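Local structure of 1,4-dihydroxy-2-naphthoyl-CoA hydrolase (Escherichia coli, 1VH5) at residues 21-33 and 38-50. The protein hydrolyses 1,4-dihydroxy-2-naphthoyl-CoA to 1,4-dihydroxy-2-naphthoate and CoA in menaquinone biosynthesis, and also cleaves many other acyl-CoA thioesters. Sequence-based numbering, arbitrary orientation.
Sequences NMVGFLDIRFEHI and LEATMPVDSRTKQ
T41 OG1 takes part in two hydrogen bonds: it donates to E31 OE2 over 2.7 Å, on the anti lone pair of that carboxylate, and accepts from NE of R99, outside the two segments. Threonine suits this place because its hydroxyl bonds while CG2 lies against E31 CG; E31 reaches it by bending its chain at chi2 (-102°). Strands 29-33 and 38-43 form an antiparallel hairpin, with R29 and T41 a hydrogen-bonded pair. A classic beta bulge follows: E31 N and, more weakly at 3.3 Å, H32 N both donate to E39 O. On the apolar face, A40 is small enough for its CB to sit over the F30 ring, 4.2 Å from the centroid, while L38 CD2 packs against F30 CE2. Beyond the strands, arginine suits position 47 because its flat cation can stack on the F25 ring, offset toward CE1 with planes 17° apart, while NH2 donates in the guanidinium plane to a lone pair of F25 O at 2.9 Å. With an alanine here, F25 O would probably lose this donor and the ring its stacked cation. D27, in a Schellman motif after helix 22-25, turns the chain into the hairpin. R47 of the second subunit also packs on F25. Helix 57-74, the central hotdog helix, packs against L26, I28 and A40, helix 11-16 covers F30 and L38, and strand 99-106 continues the sheet beyond strand 38-43.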
ATOM      1  N   ASN A  21      -6.055  -4.747  14.156  1.00 21.04           N
ATOM      2  CA  ASN A  21      -5.293  -3.800  13.310  1.00 19.79           C
ATOM      3  C   ASN A  21      -5.504  -4.145  11.849  1.00 19.49           C
ATOM      4  O   ASN A  21      -6.307  -5.004  11.520  1.00 17.40           O
ATOM      5  CB  ASN A  21      -3.811  -3.681  13.743  1.00 20.04           C
ATOM      6  CG  ASN A  21      -3.093  -4.984  13.755  1.00 21.42           C
ATOM      7  OD1 ASN A  21      -2.723  -5.523  12.709  1.00 21.23           O
ATOM      8  ND2 ASN A  21      -2.883  -5.520  14.955  1.00 19.67           N
ATOM      9  N   MET A  22      -4.759  -3.496  10.958  1.00 17.43           N
ATOM     10  CA  MET A  22      -5.071  -3.608   9.538  1.00 16.23           C
ATOM     11  C   MET A  22      -4.940  -5.046   9.020  1.00 15.32           C
ATOM     12  O   MET A  22      -5.716  -5.471   8.168  1.00 15.97           O
ATOM     13  CB  MET A  22      -4.190  -2.663   8.713  1.00 16.62           C
ATOM     14  CG  MET A  22      -4.610  -2.575   7.216  1.00 14.81           C
ATOM     15  SD  MET A  22      -3.688  -1.272   6.389  1.00 14.89           S
ATOM     16  CE  MET A  22      -4.912  -0.788   5.175  1.00 15.06           C
ATOM     17  N   VAL A  23      -3.930  -5.763   9.495  1.00 16.29           N
ATOM     18  CA  VAL A  23      -3.716  -7.128   9.037  1.00 17.11           C
ATOM     19  C   VAL A  23      -4.993  -7.970   9.326  1.00 16.63           C
ATOM     20  O   VAL A  23      -5.474  -8.688   8.455  1.00 16.76           O
ATOM     21  CB  VAL A  23      -2.448  -7.767   9.666  1.00 18.12           C
ATOM     22  CG1 VAL A  23      -2.530  -9.258   9.608  1.00 19.84           C
ATOM     23  CG2 VAL A  23      -1.179  -7.332   8.877  1.00 21.53           C
ATOM     24  N   GLY A  24      -5.530  -7.830  10.534  1.00 17.18           N
ATOM     25  CA  GLY A  24      -6.752  -8.519  10.925  1.00 17.35           C
ATOM     26  C   GLY A  24      -7.945  -8.044  10.120  1.00 17.18           C
ATOM     27  O   GLY A  24      -8.734  -8.858   9.627  1.00 19.55           O
ATOM     28  N   PHE A  25      -8.067  -6.734   9.975  1.00 17.70           N
ATOM     29  CA  PHE A  25      -9.173  -6.126   9.216  1.00 17.98           C
ATOM     30  C   PHE A  25      -9.255  -6.663   7.796  1.00 16.84           C
ATOM     31  O   PHE A  25     -10.342  -6.903   7.290  1.00 17.45           O
ATOM     32  CB  PHE A  25      -9.024  -4.600   9.214  1.00 18.39           C
ATOM     33  CG  PHE A  25     -10.196  -3.844   8.597  1.00 18.83           C
ATOM     34  CD1 PHE A  25     -11.431  -3.794   9.243  1.00 20.44           C
ATOM     35  CD2 PHE A  25     -10.044  -3.137   7.404  1.00 19.50           C
ATOM     36  CE1 PHE A  25     -12.501  -3.089   8.709  1.00 21.15           C
ATOM     37  CE2 PHE A  25     -11.125  -2.427   6.852  1.00 21.08           C
ATOM     38  CZ  PHE A  25     -12.353  -2.412   7.516  1.00 20.94           C
ATOM     39  N   LEU A  26      -8.100  -6.832   7.144  1.00 16.39           N
ATOM     40  CA  LEU A  26      -8.090  -7.301   5.770  1.00 15.90           C
ATOM     41  C   LEU A  26      -8.027  -8.826   5.616  1.00 17.20           C
ATOM     42  O   LEU A  26      -7.953  -9.334   4.482  1.00 16.98           O
ATOM     43  CB  LEU A  26      -6.938  -6.654   4.979  1.00 16.40           C
ATOM     44  CG  LEU A  26      -6.941  -5.136   4.879  1.00 16.06           C
ATOM     45  CD1 LEU A  26      -5.744  -4.703   3.993  1.00 16.62           C
ATOM     46  CD2 LEU A  26      -8.236  -4.615   4.254  1.00 16.91           C
ATOM     47  N   ASP A  27      -7.999  -9.546   6.744  1.00 17.03           N
ATOM     48  CA  ASP A  27      -7.885 -11.017   6.728  1.00 18.00           C
ATOM     49  C   ASP A  27      -6.617 -11.497   6.052  1.00 16.16           C
ATOM     50  O   ASP A  27      -6.630 -12.486   5.336  1.00 17.53           O
ATOM     51  CB  ASP A  27      -9.122 -11.657   6.054  1.00 18.27           C
ATOM     52  CG  ASP A  27      -9.225 -13.165   6.266  1.00 20.46           C
ATOM     53  OD1 ASP A  27      -9.666 -13.850   5.306  1.00 22.12           O
ATOM     54  OD2 ASP A  27      -8.892 -13.717   7.340  1.00 23.05           O
ATOM     55  N   ILE A  28      -5.531 -10.772   6.280  1.00 15.94           N
ATOM     56  CA  ILE A  28      -4.234 -11.297   5.890  1.00 16.29           C
ATOM     57  C   ILE A  28      -3.874 -12.451   6.845  1.00 16.29           C
ATOM     58  O   ILE A  28      -3.952 -12.278   8.078  1.00 18.02           O
ATOM     59  CB  ILE A  28      -3.202 -10.146   5.896  1.00 15.80           C
ATOM     60  CG1 ILE A  28      -3.514  -9.198   4.726  1.00 16.71           C
ATOM     61  CG2 ILE A  28      -1.783 -10.684   5.739  1.00 16.02           C
ATOM     62  CD1 ILE A  28      -2.793  -7.811   4.804  1.00 16.73           C
ATOM     63  N   ARG A  29      -3.482 -13.596   6.275  1.00 16.04           N
ATOM     64  CA  ARG A  29      -3.212 -14.799   7.057  1.00 17.16           C
ATOM     65  C   ARG A  29      -1.820 -15.298   6.681  1.00 15.91           C
ATOM     66  O   ARG A  29      -1.568 -15.654   5.526  1.00 16.35           O
ATOM     67  CB  ARG A  29      -4.215 -15.914   6.706  0.50 17.96           C
ATOM     68  CG  ARG A  29      -5.687 -15.567   6.704  0.50 20.41           C
ATOM     69  CD  ARG A  29      -6.597 -16.793   6.750  0.50 21.68           C
ATOM     70  NE  ARG A  29      -8.006 -16.455   6.554  0.50 21.60           N
ATOM     71  CZ  ARG A  29      -8.850 -17.084   5.736  0.50 22.19           C
ATOM     72  NH1 ARG A  29     -10.113 -16.675   5.651  0.50 22.17           N
ATOM     73  NH2 ARG A  29      -8.436 -18.102   4.995  0.50 23.38           N
ATOM     74  N   PHE A  30      -0.935 -15.391   7.670  1.00 16.13           N
ATOM     75  CA  PHE A  30       0.340 -16.096   7.447  1.00 16.19           C
ATOM     76  C   PHE A  30       0.099 -17.606   7.293  1.00 17.14           C
ATOM     77  O   PHE A  30      -0.647 -18.197   8.070  1.00 18.48           O
ATOM     78  CB  PHE A  30       1.333 -15.782   8.588  1.00 17.69           C
ATOM     79  CG  PHE A  30       1.814 -14.370   8.534  1.00 16.29           C
ATOM     80  CD1 PHE A  30       1.091 -13.324   9.119  1.00 18.41           C
ATOM     81  CD2 PHE A  30       2.949 -14.061   7.827  1.00 17.10           C
ATOM     82  CE1 PHE A  30       1.518 -11.992   9.006  1.00 18.65           C
ATOM     83  CE2 PHE A  30       3.365 -12.741   7.677  1.00 18.36           C
ATOM     84  CZ  PHE A  30       2.686 -11.721   8.294  1.00 18.62           C
ATOM     85  N   GLU A  31       0.703 -18.191   6.275  1.00 17.48           N
ATOM     86  CA  GLU A  31       0.449 -19.577   5.879  1.00 18.71           C
ATOM     87  C   GLU A  31       1.665 -20.470   5.979  1.00 18.88           C
ATOM     88  O   GLU A  31       1.524 -21.703   6.049  1.00 19.16           O
ATOM     89  CB  GLU A  31       0.028 -19.627   4.421  1.00 20.74           C
ATOM     90  CG  GLU A  31      -1.140 -18.748   4.047  1.00 23.21           C
ATOM     91  CD  GLU A  31      -2.432 -19.513   3.916  1.00 25.49           C
ATOM     92  OE1 GLU A  31      -2.408 -20.749   4.065  1.00 30.06           O
ATOM     93  OE2 GLU A  31      -3.458 -18.883   3.647  1.00 24.42           O
ATOM     94  N   HIS A  32       2.872 -19.919   5.859  1.00 17.69           N
ATOM     95  CA  HIS A  32       4.052 -20.761   5.795  1.00 18.52           C
ATOM     96  C   HIS A  32       5.276 -20.002   6.258  1.00 18.27           C
ATOM     97  O   HIS A  32       5.513 -18.871   5.803  1.00 17.67           O
ATOM     98  CB  HIS A  32       4.235 -21.284   4.363  1.00 19.32           C
ATOM     99  CG  HIS A  32       5.506 -22.036   4.147  1.00 20.17           C
ATOM    100  ND1 HIS A  32       5.686 -23.319   4.614  1.00 21.31           N
ATOM    101  CD2 HIS A  32       6.648 -21.710   3.494  1.00 19.93           C
ATOM    102  CE1 HIS A  32       6.895 -23.739   4.276  1.00 20.70           C
ATOM    103  NE2 HIS A  32       7.493 -22.783   3.591  1.00 22.47           N
ATOM    104  N   ILE A  33       6.023 -20.583   7.192  1.00 17.02           N
ATOM    105  CA  ILE A  33       7.353 -20.098   7.571  1.00 18.34           C
ATOM    106  C   ILE A  33       8.375 -21.139   7.153  1.00 18.51           C
ATOM    107  O   ILE A  33       8.519 -22.207   7.801  1.00 20.10           O
ATOM    108  CB  ILE A  33       7.485 -19.878   9.092  1.00 20.47           C
ATOM    109  CG1 ILE A  33       6.313 -19.072   9.663  1.00 21.30           C
ATOM    110  CG2 ILE A  33       8.814 -19.181   9.402  1.00 20.49           C
ATOM    111  CD1 ILE A  33       6.315 -19.053  11.200  1.00 22.84           C
ATOM    112  N   LEU A  38       8.858 -16.405   3.886  1.00 15.58           N
ATOM    113  CA  LEU A  38       7.633 -16.247   4.670  1.00 14.93           C
ATOM    114  C   LEU A  38       6.465 -16.015   3.709  1.00 14.94           C
ATOM    115  O   LEU A  38       6.585 -15.199   2.793  1.00 16.14           O
ATOM    116  CB  LEU A  38       7.810 -15.124   5.686  1.00 15.82           C
ATOM    117  CG  LEU A  38       6.719 -14.885   6.719  1.00 15.67           C
ATOM    118  CD1 LEU A  38       6.485 -16.107   7.630  1.00 17.27           C
ATOM    119  CD2 LEU A  38       7.055 -13.649   7.527  1.00 15.46           C
ATOM    120  N   GLU A  39       5.351 -16.745   3.856  1.00 14.87           N
ATOM    121  CA  GLU A  39       4.202 -16.563   2.961  1.00 16.00           C
ATOM    122  C   GLU A  39       2.949 -16.215   3.741  1.00 15.98           C
ATOM    123  O   GLU A  39       2.694 -16.735   4.839  1.00 16.71           O
ATOM    124  CB  GLU A  39       3.880 -17.824   2.140  1.00 17.38           C
ATOM    125  CG  GLU A  39       5.068 -18.419   1.423  1.00 20.68           C
ATOM    126  CD  GLU A  39       4.744 -19.686   0.647  1.00 22.62           C
ATOM    127  OE1 GLU A  39       3.575 -20.150   0.686  1.00 24.50           O
ATOM    128  OE2 GLU A  39       5.675 -20.206  -0.017  1.00 26.09           O
ATOM    129  N   ALA A  40       2.156 -15.311   3.150  1.00 16.29           N
ATOM    130  CA  ALA A  40       0.846 -14.982   3.685  1.00 15.72           C
ATOM    131  C   ALA A  40      -0.140 -14.780   2.546  1.00 14.94           C
ATOM    132  O   ALA A  40       0.252 -14.382   1.437  1.00 14.99           O
ATOM    133  CB  ALA A  40       0.911 -13.776   4.539  1.00 16.86           C
ATOM    134  N   THR A  41      -1.424 -15.023   2.815  1.00 14.35           N
ATOM    135  CA  THR A  41      -2.455 -14.754   1.812  1.00 15.81           C
ATOM    136  C   THR A  41      -3.413 -13.649   2.250  1.00 15.07           C
ATOM    137  O   THR A  41      -3.472 -13.269   3.387  1.00 15.96           O
ATOM    138  CB  THR A  41      -3.274 -16.012   1.479  1.00 15.03           C
ATOM    139  OG1 THR A  41      -3.961 -16.441   2.669  1.00 17.72           O
ATOM    140  CG2 THR A  41      -2.382 -17.154   1.007  1.00 16.76           C
ATOM    141  N   MET A  42      -4.172 -13.144   1.279  1.00 15.19           N
ATOM    142  CA  MET A  42      -5.124 -12.048   1.478  1.00 14.77           C
ATOM    143  C   MET A  42      -6.250 -12.201   0.479  1.00 15.03           C
ATOM    144  O   MET A  42      -6.007 -12.504  -0.685  1.00 14.55           O
ATOM    145  CB  MET A  42      -4.432 -10.698   1.265  1.00 14.17           C
ATOM    146  CG  MET A  42      -5.295  -9.427   1.432  1.00 15.84           C
ATOM    147  SD  MET A  42      -4.384  -7.920   1.116  1.00 16.09           S
ATOM    148  CE  MET A  42      -4.153  -8.094  -0.556  1.00 16.33           C
ATOM    149  N   PRO A  43      -7.499 -11.998   0.925  1.00 15.63           N
ATOM    150  CA  PRO A  43      -8.612 -12.152  -0.012  1.00 15.63           C
ATOM    151  C   PRO A  43      -8.678 -10.960  -0.957  1.00 14.07           C
ATOM    152  O   PRO A  43      -8.238  -9.843  -0.607  1.00 14.64           O
ATOM    153  CB  PRO A  43      -9.845 -12.133   0.914  1.00 16.88           C
ATOM    154  CG  PRO A  43      -9.438 -11.253   2.054  1.00 17.95           C
ATOM    155  CD  PRO A  43      -7.964 -11.588   2.257  1.00 16.83           C
ATOM    156  N   VAL A  44      -9.200 -11.223  -2.146  1.00 14.08           N
ATOM    157  CA  VAL A  44      -9.603 -10.195  -3.100  1.00 14.68           C
ATOM    158  C   VAL A  44     -11.104 -10.046  -2.836  1.00 15.99           C
ATOM    159  O   VAL A  44     -11.910 -10.863  -3.265  1.00 17.55           O
ATOM    160  CB  VAL A  44      -9.300 -10.579  -4.574  1.00 15.59           C
ATOM    161  CG1 VAL A  44      -9.674  -9.430  -5.507  1.00 16.37           C
ATOM    162  CG2 VAL A  44      -7.833 -10.991  -4.773  1.00 15.93           C
ATOM    163  N   ASP A  45     -11.456  -9.071  -2.033  1.00 15.11           N
ATOM    164  CA  ASP A  45     -12.856  -8.895  -1.597  1.00 16.54           C
ATOM    165  C   ASP A  45     -13.192  -7.406  -1.443  1.00 16.17           C
ATOM    166  O   ASP A  45     -12.403  -6.509  -1.791  1.00 15.75           O
ATOM    167  CB  ASP A  45     -13.143  -9.706  -0.315  1.00 19.35           C
ATOM    168  CG  ASP A  45     -12.498  -9.133   0.923  1.00 21.99           C
ATOM    169  OD1 ASP A  45     -12.690  -9.750   1.994  1.00 24.02           O
ATOM    170  OD2 ASP A  45     -11.817  -8.101   0.948  1.00 20.83           O
ATOM    171  N   SER A  46     -14.345  -7.105  -0.890  1.00 16.46           N
ATOM    172  CA  SER A  46     -14.792  -5.739  -0.837  1.00 17.37           C
ATOM    173  C   SER A  46     -13.830  -4.824  -0.074  1.00 16.58           C
ATOM    174  O   SER A  46     -13.833  -3.608  -0.319  1.00 16.88           O
ATOM    175  CB  SER A  46     -16.230  -5.656  -0.297  1.00 18.24           C
ATOM    176  OG  SER A  46     -16.281  -6.043   1.047  1.00 21.99           O
ATOM    177  N   ARG A  47     -13.027  -5.375   0.843  1.00 15.88           N
ATOM    178  CA  ARG A  47     -12.116  -4.565   1.651  1.00 15.71           C
ATOM    179  C   ARG A  47     -10.795  -4.319   0.957  1.00 15.55           C
ATOM    180  O   ARG A  47     -10.024  -3.480   1.398  1.00 15.66           O
ATOM    181  CB  ARG A  47     -11.865  -5.187   3.030  1.00 17.11           C
ATOM    182  CG  ARG A  47     -13.111  -5.164   3.907  1.00 18.22           C
ATOM    183  CD  ARG A  47     -12.911  -5.830   5.265  1.00 20.65           C
ATOM    184  NE  ARG A  47     -14.133  -5.781   6.078  1.00 23.40           N
ATOM    185  CZ  ARG A  47     -14.204  -6.128   7.360  1.00 23.90           C
ATOM    186  NH1 ARG A  47     -15.378  -6.039   7.992  1.00 23.87           N
ATOM    187  NH2 ARG A  47     -13.125  -6.537   8.021  1.00 20.58           N
ATOM    188  N   THR A  48     -10.521  -5.095  -0.091  1.00 14.74           N
ATOM    189  CA  THR A  48      -9.257  -4.965  -0.825  1.00 14.96           C
ATOM    190  C   THR A  48      -9.411  -4.662  -2.324  1.00 13.32           C
ATOM    191  O   THR A  48      -8.428  -4.607  -3.062  1.00 13.54           O
ATOM    192  CB  THR A  48      -8.418  -6.223  -0.669  1.00 13.77           C
ATOM    193  OG1 THR A  48      -9.128  -7.341  -1.246  1.00 14.28           O
ATOM    194  CG2 THR A  48      -8.111  -6.591   0.813  1.00 15.09           C
ATOM    195  N   LYS A  49     -10.642  -4.428  -2.768  1.00 13.11           N
ATOM    196  CA  LYS A  49     -10.905  -4.055  -4.157  1.00 13.97           C
ATOM    197  C   LYS A  49     -10.915  -2.563  -4.377  1.00 13.67           C
ATOM    198  O   LYS A  49     -11.311  -1.801  -3.509  1.00 14.65           O
ATOM    199  CB  LYS A  49     -12.246  -4.656  -4.646  1.00 14.10           C
ATOM    200  CG  LYS A  49     -12.143  -6.153  -4.939  1.00 14.24           C
ATOM    201  CD  LYS A  49     -13.548  -6.801  -5.046  1.00 15.44           C
ATOM    202  CE  LYS A  49     -13.490  -8.231  -5.558  1.00 15.45           C
ATOM    203  NZ  LYS A  49     -14.869  -8.788  -5.729  1.00 19.55           N
ATOM    204  N   GLN A  50     -10.546  -2.173  -5.597  1.00 15.57           N
ATOM    205  CA  GLN A  50     -10.751  -0.784  -6.038  1.00 16.54           C
ATOM    206  C   GLN A  50     -12.171  -0.686  -6.636  1.00 17.02           C
ATOM    207  O   GLN A  50     -12.874  -1.705  -6.703  1.00 17.58           O
ATOM    208  CB  GLN A  50      -9.635  -0.267  -6.976  1.00 18.16           C
ATOM    209  CG  GLN A  50      -8.989  -1.282  -7.891  1.00 18.47           C
ATOM    210  CD  GLN A  50      -9.778  -1.482  -9.151  1.00 21.26           C
ATOM    211  OE1 GLN A  50     -10.970  -1.826  -9.112  1.00 20.22           O
ATOM    212  NE2 GLN A  50      -9.125  -1.246 -10.294  1.00 22.30           N
TER